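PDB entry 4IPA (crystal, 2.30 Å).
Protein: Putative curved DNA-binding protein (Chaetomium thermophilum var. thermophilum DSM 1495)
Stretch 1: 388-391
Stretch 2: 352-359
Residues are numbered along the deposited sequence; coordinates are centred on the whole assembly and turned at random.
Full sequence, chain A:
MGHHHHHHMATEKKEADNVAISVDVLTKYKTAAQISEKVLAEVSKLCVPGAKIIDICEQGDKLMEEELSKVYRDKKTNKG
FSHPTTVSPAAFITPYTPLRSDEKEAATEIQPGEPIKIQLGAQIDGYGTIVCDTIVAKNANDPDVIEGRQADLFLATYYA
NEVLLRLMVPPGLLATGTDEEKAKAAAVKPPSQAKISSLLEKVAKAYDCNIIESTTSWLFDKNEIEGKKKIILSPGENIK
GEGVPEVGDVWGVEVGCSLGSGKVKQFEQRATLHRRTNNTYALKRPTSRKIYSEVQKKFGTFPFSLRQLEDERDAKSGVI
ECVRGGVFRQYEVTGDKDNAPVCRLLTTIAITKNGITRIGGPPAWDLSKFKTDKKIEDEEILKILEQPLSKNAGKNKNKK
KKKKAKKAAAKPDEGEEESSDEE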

ATOM      1  N   PRO A 388      13.106 -15.740  11.305  1.00 31.70           N
ATOM      2  CA  PRO A 388      11.733 -16.110  10.961  1.00 28.47           C
ATOM      3  C   PRO A 388      10.807 -14.910  11.116  1.00 25.27           C
ATOM      4  O   PRO A 388      11.162 -13.945  11.792  1.00 28.51           O
ATOM      5  CB  PRO A 388      11.395 -17.176  12.005  1.00 30.28           C
ATOM      6  CG  PRO A 388      12.206 -16.778  13.202  1.00 26.84           C
ATOM      7  CD  PRO A 388      13.479 -16.168  12.668  1.00 23.75           C
ATOM      8  N   LEU A 389       9.647 -14.963  10.476  1.00 28.90           N
ATOM      9  CA  LEU A 389       8.656 -13.907  10.598  1.00 26.35           C
ATOM     10  C   LEU A 389       7.668 -14.243  11.709  1.00 29.20           C
ATOM     11  O   LEU A 389       7.061 -13.358  12.324  1.00 29.98           O
ATOM     12  CB  LEU A 389       7.918 -13.728   9.272  1.00 27.33           C
ATOM     13  CG  LEU A 389       8.292 -12.485   8.469  1.00 33.71           C
ATOM     14  CD1 LEU A 389       7.495 -12.450   7.173  1.00 32.25           C
ATOM     15  CD2 LEU A 389       8.058 -11.211   9.291  1.00 24.57           C
ATOM     16  N   SER A 390       7.520 -15.533  11.976  1.00 30.33           N
ATOM     17  CA  SER A 390       6.585 -15.996  12.987  1.00 32.16           C
ATOM     18  C   SER A 390       6.986 -17.389  13.446  1.00 30.52           C
ATOM     19  O   SER A 390       7.909 -17.969  12.896  1.00 30.01           O
ATOM     20  CB  SER A 390       5.189 -16.079  12.385  1.00 36.74           C
ATOM     21  OG  SER A 390       5.130 -17.177  11.487  1.00 36.66           O
ATOM     22  N   LYS A 391       6.290 -17.907  14.459  1.00 33.70           N
ATOM     23  CA  LYS A 391       6.390 -19.303  14.859  1.00 38.42           C
ATOM     24  C   LYS A 391       5.263 -20.061  14.176  1.00 42.66           C
ATOM     25  O   LYS A 391       4.091 -19.827  14.472  1.00 43.45           O
ATOM     26  CB  LYS A 391       6.210 -19.469  16.367  1.00 36.22           C
ATOM     27  CG  LYS A 391       7.209 -18.764  17.272  1.00 34.76           C
ATOM     28  CD  LYS A 391       6.772 -18.967  18.743  1.00 32.68           C
ATOM     29  CE  LYS A 391       7.306 -17.888  19.690  1.00 38.03           C
ATOM     30  NZ  LYS A 391       6.474 -17.761  20.938  1.00 33.23           N
TER
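Stretch 2 (352-359) TKNGITRI

Stretch 2 opens with a type I beta turn from Thr352 to Gly355, closed by Gly355 N to Thr352 O at 2.7 Å and Thr352 N to Gly355 O at 2.8 Å, then runs extended through Ile356 and Thr357 to Arg358. Stretch 1 has no regular helix or strand of its own, yet it docks beside this turn and strand through a single beta bridge, Ser390 with Gly355. The end-to-end directions of the touching parts differ by 130°, so the two segments run in broadly opposing senses.

Pro388 stays out of reach. Leu389 makes the first contact: its carbonyl O accepts a hydrogen bond from Ile356 N at 2.8 Å, nearly straight at 168°. Its CA-to-CB bond points sideways, but the end of the side chain comes nearer, placing CD2 3.9 Å from Ile356 CB in an apolar contact and CD1 3.3 Å from Arg358 NH2, oblique to the guanidinium.

Ser390 is the bridge residue, with its CA 4.2 Å from Gly355 CA and 3.1 Å from Asn354 O. So close an approach leaves no space for a side chain at 355: an ideal CB there would lie 2.7 Å from Leu389 O and 2.8 Å from Ser390 CA. The glycine's own backbone angles, phi 95° and psi -146°, independently call for glycine. Ser390 CB, directed sideways, packs 3.6 Å from Ile356 O.

Lys391 supplies the second backbone hydrogen bond, its N to Asn354 O at 2.8 Å. Together with the Leu389 bond it brackets the bridge. The lysine side chain starts toward stretch 2, passes with CD 4.0 Å from Asn354 OD1, and ends at a water that accepts from Lys391 NZ at 3.0 Å and donates to Lys353 O at 2.9 Å. The rule is economical: two backbone bonds fix the register, and glycine permits the close approach.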

ATOM      1  N   THR A 352       1.374 -10.613  16.605  1.00 27.39           N
ATOM      2  CA  THR A 352       0.870 -11.306  17.785  1.00 26.27           C
ATOM      3  C   THR A 352       2.010 -11.998  18.521  1.00 27.88           C
ATOM      4  O   THR A 352       3.173 -11.936  18.105  1.00 25.30           O
ATOM      5  CB  THR A 352      -0.149 -12.401  17.413  1.00 25.25           C
ATOM      6  OG1 THR A 352       0.534 -13.471  16.739  1.00 31.59           O
ATOM      7  CG2 THR A 352      -1.245 -11.856  16.514  1.00 28.99           C
ATOM      8  N   LYS A 353       1.639 -12.671  19.608  1.00 27.30           N
ATOM      9  CA  LYS A 353       2.507 -13.548  20.384  1.00 30.34           C
ATOM     10  C   LYS A 353       3.453 -14.329  19.504  1.00 32.23           C
ATOM     11  O   LYS A 353       4.639 -14.462  19.802  1.00 30.40           O
ATOM     12  CB  LYS A 353       1.630 -14.577  21.091  1.00 36.92           C
ATOM     13  CG  LYS A 353       1.611 -14.506  22.582  1.00 38.04           C
ATOM     14  CD  LYS A 353       0.475 -15.379  23.103  1.00 47.64           C
ATOM     15  CE  LYS A 353       0.465 -16.733  22.409  1.00 48.84           C
ATOM     16  NZ  LYS A 353      -0.719 -17.551  22.807  1.00 56.28           N
ATOM     17  N   ASN A 354       2.894 -14.880  18.431  1.00 32.98           N
ATOM     18  CA  ASN A 354       3.621 -15.775  17.548  1.00 31.03           C
ATOM     19  C   ASN A 354       4.378 -15.063  16.438  1.00 32.10           C
ATOM     20  O   ASN A 354       4.839 -15.694  15.493  1.00 33.43           O
ATOM     21  CB  ASN A 354       2.650 -16.785  16.949  1.00 33.89           C
ATOM     22  CG  ASN A 354       2.107 -17.753  17.989  1.00 42.43           C
ATOM     23  OD1 ASN A 354       2.855 -18.271  18.825  1.00 33.37           O
ATOM     24  ND2 ASN A 354       0.798 -17.991  17.950  1.00 40.15           N
ATOM     25  N   GLY A 355       4.511 -13.748  16.557  1.00 28.32           N
ATOM     26  CA  GLY A 355       5.179 -12.968  15.535  1.00 29.66           C
ATOM     27  C   GLY A 355       4.230 -12.342  14.516  1.00 29.52           C
ATOM     28  O   GLY A 355       3.097 -11.947  14.828  1.00 28.95           O
ATOM     29  N   ILE A 356       4.703 -12.253  13.281  1.00 28.11           N
ATOM     30  CA  ILE A 356       4.021 -11.470  12.271  1.00 24.26           C
ATOM     31  C   ILE A 356       3.303 -12.348  11.276  1.00 28.91           C
ATOM     32  O   ILE A 356       3.922 -13.213  10.644  1.00 26.83           O
ATOM     33  CB  ILE A 356       5.004 -10.527  11.537  1.00 25.56           C
ATOM     34  CG1 ILE A 356       5.348  -9.345  12.453  1.00 22.52           C
ATOM     35  CG2 ILE A 356       4.417 -10.051  10.202  1.00 21.35           C
ATOM     36  CD1 ILE A 356       6.204  -8.298  11.819  1.00 21.43           C
ATOM     37  N   THR A 357       1.998 -12.103  11.150  1.00 24.73           N
ATOM     38  CA  THR A 357       1.132 -12.768  10.176  1.00 23.83           C
ATOM     39  C   THR A 357       0.679 -11.799   9.084  1.00 22.87           C
ATOM     40  O   THR A 357       0.235 -10.675   9.372  1.00 21.00           O
ATOM     41  CB  THR A 357      -0.152 -13.297  10.860  1.00 26.34           C
ATOM     42  OG1 THR A 357       0.205 -14.100  11.983  1.00 36.46           O
ATOM     43  CG2 THR A 357      -0.980 -14.143   9.889  1.00 23.74           C
ATOM     44  N   ARG A 358       0.765 -12.238   7.833  1.00 22.37           N
ATOM     45  CA  ARG A 358       0.286 -11.426   6.713  1.00 21.65           C
ATOM     46  C   ARG A 358      -1.213 -11.652   6.544  1.00 23.76           C
ATOM     47  O   ARG A 358      -1.630 -12.613   5.908  1.00 28.93           O
ATOM     48  CB  ARG A 358       1.020 -11.780   5.415  1.00 19.80           C
ATOM     49  CG  ARG A 358       2.541 -11.800   5.530  1.00 19.99           C
ATOM     50  CD  ARG A 358       3.242 -12.049   4.166  1.00 24.55           C
ATOM     51  NE  ARG A 358       4.557 -12.670   4.364  1.00 22.83           N
ATOM     52  CZ  ARG A 358       5.685 -12.301   3.764  1.00 25.83           C
ATOM     53  NH1 ARG A 358       5.690 -11.298   2.898  1.00 24.82           N
ATOM     54  NH2 ARG A 358       6.820 -12.951   4.022  1.00 27.35           N
ATOM     55  N   ILE A 359      -2.026 -10.786   7.134  1.00 20.87           N
ATOM     56  CA  ILE A 359      -3.470 -10.945   7.037  1.00 23.78           C
ATOM     57  C   ILE A 359      -3.891 -10.833   5.579  1.00 21.81           C
ATOM     58  O   ILE A 359      -4.678 -11.632   5.075  1.00 22.12           O
ATOM     59  CB  ILE A 359      -4.200  -9.842   7.817  1.00 22.33           C
ATOM     60  CG1 ILE A 359      -3.574  -9.657   9.198  1.00 25.87           C
ATOM     61  CG2 ILE A 359      -5.687 -10.137   7.912  1.00 21.08           C
ATOM     62  CD1 ILE A 359      -4.123  -8.435   9.942  1.00 28.41           C
TER
HETATM   63  O   HOH W   1       6.233 -15.037  22.111  1.00 40.97           O